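PDB 5A9C: polyhedrin from Antheraea mylitta cypovirus 4, which builds the crystalline polyhedra, the insect-virus occlusion bodies that probably embed and protect virus particles, here as a mutant lacking its base domain. Local coordinates for residues R17-Q20 with E21-R25; D187-D190 with Y191-A195. All coordinates share one frame; numbering follows the deposited sequence.

Contact 1. Residues R17-Q20 with E21-R25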
loop_
_atom_site.group_PDB
_atom_site.type_symbol
_atom_site.label_atom_id
_atom_site.label_comp_id
_atom_site.label_asym_id
_atom_site.label_seq_id
_atom_site.Cartn_x
_atom_site.Cartn_y
_atom_site.Cartn_z
ATOM N N ARG A 17 -14.981 5.495 -43.512
ATOM C CA ARG A 17 -14.163 6.569 -42.972
ATOM C C ARG A 17 -14.773 7.114 -41.685
ATOM O O ARG A 17 -14.079 7.297 -40.690
ATOM C CB ARG A 17 -14.018 7.697 -43.991
ATOM C CG ARG A 17 -13.000 8.757 -43.591
ATOM C CD ARG A 17 -13.101 9.986 -44.482
ATOM N NE ARG A 17 -11.812 10.658 -44.638
ATOM C CZ ARG A 17 -11.278 11.478 -43.739
ATOM N NH1 ARG A 17 -11.913 11.729 -42.603
ATOM N NH2 ARG A 17 -10.102 12.044 -43.973
ATOM N N GLU A 18 -16.077 7.370 -41.711
ATOM C CA GLU A 18 -16.773 7.900 -40.543
ATOM C C GLU A 18 -16.603 6.988 -39.334
ATOM O O GLU A 18 -16.384 7.455 -38.218
ATOM C CB GLU A 18 -18.263 8.088 -40.836
ATOM C CG GLU A 18 -18.567 9.114 -41.913
ATOM C CD GLU A 18 -20.057 9.341 -42.095
ATOM O OE1 GLU A 18 -20.834 8.955 -41.196
ATOM O OE2 GLU A 18 -20.450 9.908 -43.135
ATOM N N GLN A 19 -16.714 5.684 -39.564
ATOM C CA GLN A 19 -16.581 4.714 -38.487
ATOM C C GLN A 19 -15.166 4.726 -37.919
ATOM O O GLN A 19 -14.975 4.659 -36.703
ATOM C CB GLN A 19 -16.945 3.312 -38.974
ATOM C CG GLN A 19 -16.995 2.273 -37.867
ATOM C CD GLN A 19 -17.462 0.920 -38.362
ATOM O OE1 GLN A 19 -17.331 0.601 -39.542
ATOM N NE2 GLN A 19 -18.017 0.119 -37.460
ATOM N N GLN A 20 -14.175 4.815 -38.802
ATOM C CA GLN A 20 -12.786 4.898 -38.370
ATOM C C GLN A 20 -12.553 6.191 -37.586
ATOM O O GLN A 20 -11.758 6.222 -36.649
ATOM C CB GLN A 20 -11.840 4.833 -39.572
ATOM C CG GLN A 20 -10.404 4.493 -39.202
ATOM C CD GLN A 20 -10.265 3.083 -38.664
ATOM O OE1 GLN A 20 -10.650 2.115 -39.322
ATOM N NE2 GLN A 20 -9.715 2.958 -37.461
ATOM N N GLU A 21 -13.247 7.254 -37.983
ATOM C CA GLU A 21 -13.182 8.526 -37.267
ATOM C C GLU A 21 -13.789 8.400 -35.872
ATOM O O GLU A 21 -13.244 8.913 -34.895
ATOM C CB GLU A 21 -13.897 9.626 -38.052
ATOM C CG GLU A 21 -13.123 10.136 -39.259
ATOM C CD GLU A 21 -13.957 11.044 -40.144
ATOM O OE1 GLU A 21 -15.180 11.152 -39.909
ATOM O OE2 GLU A 21 -13.390 11.649 -41.075
ATOM N N ILE A 22 -14.921 7.715 -35.784
ATOM C CA ILE A 22 -15.565 7.489 -34.494
ATOM C C ILE A 22 -14.705 6.609 -33.593
ATOM O O ILE A 22 -14.650 6.819 -32.381
ATOM C CB ILE A 22 -16.959 6.863 -34.659
ATOM C CG1 ILE A 22 -17.916 7.887 -35.266
ATOM C CG2 ILE A 22 -17.490 6.386 -33.318
ATOM C CD1 ILE A 22 -18.098 9.128 -34.418
ATOM N N ILE A 23 -14.038 5.627 -34.192
ATOM C CA ILE A 23 -13.137 4.751 -33.449
ATOM C C ILE A 23 -11.959 5.545 -32.892
ATOM O O ILE A 23 -11.563 5.356 -31.740
ATOM C CB ILE A 23 -12.630 3.590 -34.324
ATOM C CG1 ILE A 23 -13.741 2.553 -34.520
ATOM C CG2 ILE A 23 -11.406 2.932 -33.699
ATOM C CD1 ILE A 23 -13.447 1.545 -35.596
ATOM N N THR A 24 -11.408 6.436 -33.713
ATOM C CA THR A 24 -10.322 7.304 -33.276
ATOM C C THR A 24 -10.796 8.184 -32.121
ATOM O O THR A 24 -10.121 8.298 -31.102
ATOM C CB THR A 24 -9.795 8.192 -34.429
ATOM O OG1 THR A 24 -9.467 7.373 -35.560
ATOM C CG2 THR A 24 -8.551 8.953 -33.991
ATOM N N ARG A 25 -11.965 8.796 -32.290
ATOM C CA ARG A 25 -12.557 9.637 -31.253
ATOM C C ARG A 25 -12.811 8.840 -29.982
ATOM O O ARG A 25 -12.541 9.310 -28.880
ATOM C CB ARG A 25 -13.876 10.243 -31.736
ATOM C CG ARG A 25 -13.733 11.257 -32.852
ATOM C CD ARG A 25 -15.098 11.654 -33.390
ATOM N NE ARG A 25 -15.023 12.825 -34.255
ATOM C CZ ARG A 25 -15.036 14.077 -33.810
ATOM N NH1 ARG A 25 -15.114 14.316 -32.507
ATOM N NH2 ARG A 25 -14.968 15.089 -34.664
HETATM O O HOH W 1 -7.923 5.192 -36.169
#
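The Arg-17 guanidinium and the Glu-21 carboxylate, one helical turn apart, meet with their planes 76° apart. The carboxylate lies at the edge of the guanidinium, near its plane, with OE2 on the NH1 side. The pair is modelled as a salt bridge, but NH1 and OE2 are too close for the details to be trusted. Arg-17 reaches the spot by running extended from CG to NE, while Glu-21 sends CG beside its own backbone N (chi1 -75°), laying that carbon 3.3 Å from Arg-17 O. Opposite charges four residues apart suit a largely exposed stretch of helix.

Better defined is Thr-24, whose OG1 donates to Gln-20 O at 2.8 Å. Thr-24 N gives the same oxygen its ordinary helical bond of 3.0 Å, from the opposite face of the carbonyl plane. A bridging water accepts a hydrogen bond from Gln-20 NE2 (3.1 Å) and donates to Thr-24 OG1 (2.7 Å). The bend at chi2 (67°) turns the amide of Gln-20 toward the next turn, where NE2 meets the water. On a neighbouring part of the surface, Ile-23 sets CG1 3.3 Å from Gln-19 O. Ile-214, in a loop near the C-terminus, packs on Gln-20, Glu-21 and Thr-24.

Two donors on Gln-20 O, with the water as a further partner of the hydroxyl, would restrict Thr-24 rotation.

Contact 2. Residues D187-D190 with Y191-A195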
loop_
_atom_site.group_PDB
_atom_site.type_symbol
_atom_site.label_atom_id
_atom_site.label_comp_id
_atom_site.label_asym_id
_atom_site.label_seq_id
_atom_site.Cartn_x
_atom_site.Cartn_y
_atom_site.Cartn_z
ATOM N N ASP A 187 14.586 0.924 -26.876
ATOM C CA ASP A 187 13.607 0.023 -26.279
ATOM C C ASP A 187 12.555 0.796 -25.486
ATOM O O ASP A 187 11.363 0.480 -25.540
ATOM C CB ASP A 187 14.297 -0.999 -25.374
ATOM C CG ASP A 187 15.179 -1.962 -26.147
ATOM O OD1 ASP A 187 14.849 -2.269 -27.311
ATOM O OD2 ASP A 187 16.200 -2.413 -25.588
ATOM N N VAL A 188 13.000 1.805 -24.746
ATOM C CA VAL A 188 12.080 2.650 -23.996
ATOM C C VAL A 188 11.126 3.342 -24.957
ATOM O O VAL A 188 9.916 3.356 -24.748
ATOM C CB VAL A 188 12.826 3.729 -23.189
ATOM C CG1 VAL A 188 11.830 4.651 -22.498
ATOM C CG2 VAL A 188 13.757 3.086 -22.175
ATOM N N ILE A 189 11.684 3.908 -26.021
ATOM C CA ILE A 189 10.905 4.679 -26.983
ATOM C C ILE A 189 9.806 3.852 -27.651
ATOM O O ILE A 189 8.655 4.289 -27.734
ATOM C CB ILE A 189 11.817 5.314 -28.048
ATOM C CG1 ILE A 189 12.761 6.327 -27.389
ATOM C CG2 ILE A 189 10.987 5.975 -29.139
ATOM C CD1 ILE A 189 13.889 6.795 -28.284
ATOM N N ASP A 190 10.147 2.658 -28.121
ATOM C CA ASP A 190 9.154 1.826 -28.794
ATOM C C ASP A 190 8.128 1.303 -27.796
ATOM O O ASP A 190 6.961 1.116 -28.132
ATOM C CB ASP A 190 9.809 0.678 -29.567
ATOM C CG ASP A 190 8.916 0.140 -30.673
ATOM O OD1 ASP A 190 8.700 0.864 -31.667
ATOM O OD2 ASP A 190 8.416 -0.995 -30.543
ATOM N N TYR A 191 8.567 1.079 -26.564
ATOM C CA TYR A 191 7.656 0.699 -25.493
ATOM C C TYR A 191 6.606 1.788 -25.287
ATOM O O TYR A 191 5.412 1.503 -25.203
ATOM C CB TYR A 191 8.429 0.459 -24.195
ATOM C CG TYR A 191 7.553 0.076 -23.027
ATOM C CD1 TYR A 191 7.259 -1.255 -22.762
ATOM C CD2 TYR A 191 7.020 1.045 -22.186
ATOM C CE1 TYR A 191 6.457 -1.610 -21.696
ATOM C CE2 TYR A 191 6.215 0.698 -21.118
ATOM C CZ TYR A 191 5.938 -0.630 -20.878
ATOM O OH TYR A 191 5.139 -0.982 -19.814
ATOM N N ALA A 192 7.062 3.035 -25.214
ATOM C CA ALA A 192 6.178 4.174 -24.990
ATOM C C ALA A 192 5.200 4.379 -26.143
ATOM O O ALA A 192 4.024 4.657 -25.924
ATOM C CB ALA A 192 6.991 5.443 -24.747
ATOM N N LYS A 193 5.686 4.246 -27.374
ATOM C CA LYS A 193 4.812 4.369 -28.538
ATOM C C LYS A 193 3.707 3.314 -28.528
ATOM O O LYS A 193 2.542 3.620 -28.777
ATOM C CB LYS A 193 5.612 4.264 -29.839
ATOM C CG LYS A 193 6.520 5.453 -30.126
ATOM C CD LYS A 193 7.243 5.263 -31.454
ATOM C CE LYS A 193 8.467 6.164 -31.573
ATOM N NZ LYS A 193 8.106 7.599 -31.691
ATOM N N MET A 194 4.074 2.069 -28.245
ATOM C CA MET A 194 3.101 0.980 -28.284
ATOM C C MET A 194 2.171 0.978 -27.073
ATOM O O MET A 194 1.065 0.451 -27.141
ATOM C CB MET A 194 3.802 -0.372 -28.435
ATOM C CG MET A 194 4.488 -0.575 -29.786
ATOM S SD MET A 194 3.380 -0.425 -31.211
ATOM C CE MET A 194 3.670 1.274 -31.708
ATOM N N ALA A 195 2.620 1.575 -25.972
ATOM C CA ALA A 195 1.799 1.691 -24.770
ATOM C C ALA A 195 0.943 2.958 -24.778
ATOM O O ALA A 195 0.136 3.180 -23.869
ATOM C CB ALA A 195 2.674 1.652 -23.519
#
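Van der Waals contact along this helix comes chiefly from Ile-189 and Lys-193, whose side chains lie side by side and point the same way. Lys-193 CE rests on the CG2 methyl of Ile-189 at 3.5 Å, while Lys-193 CG lies over Ile-189 O at 3.4 Å and the amine travels on to bond Val-207 O. A bend at the last torsion (chi4 -69°) turns that amine off the line of the chain. Lysine suits the place, being greasy along its length and polar at its tip. One turn on from Asp-190, Met-194 CG lies 3.4 Å from Asp-190 O and, more loosely, 4.0 Å from Asp-190 OD2, the two side chains crossing at a slant.

Helix 185-195 follows strand 176-182, an edge strand, within this chain, of the six-stranded antiparallel sheet. It packs on that sheet through Val-188, which meets Phe-43 and Phe-182, and on the two-stranded sheet 199-200/206-208 through small Ala-192, against Tyr-199 and Ala-208, with Ile-189 also on Tyr-199 and Val-207.

Backbone hydrogen bonds join residues four apart: Tyr-191 N to Asp-187 O (3.0 Å), Ala-192 N to Val-188 O (2.9 Å), Lys-193 N to Ile-189 O and Met-194 N to Asp-190 O.

Polar and aromatic links leave the helix through Tyr-191. With CG opposite its backbone N (chi1 179°), the ring leads away from the preceding turn, makes an edge-to-face contact with Phe-182 and hydrogen-bonds through OH to Asp-55 OD2. His-103 of the second subunit packs on the same tyrosine.

Overall arrangement
Both contacts are short runs within single helices, joining residues three or four apart, but the helices differ and do not touch here: the contact centres lie 24 Å apart, the nearest atoms about 13 Å. Contact 1 is wholly at the surface, on the N-terminal helix 15-29, about 27 Å from the chain centre, and its side chains rely on charge, a hydroxyl and water. Contact 2, about 14 Å from that centre, is partly buried: Val-188 and Tyr-191 face the six-stranded sheet and Ala-192 the two-stranded one, while Asp-190, Lys-193 and Met-194 are exposed, though the lysine amine is bonded within the chain. Another subunit reaches contact 2; none in the assembly touches contact 1.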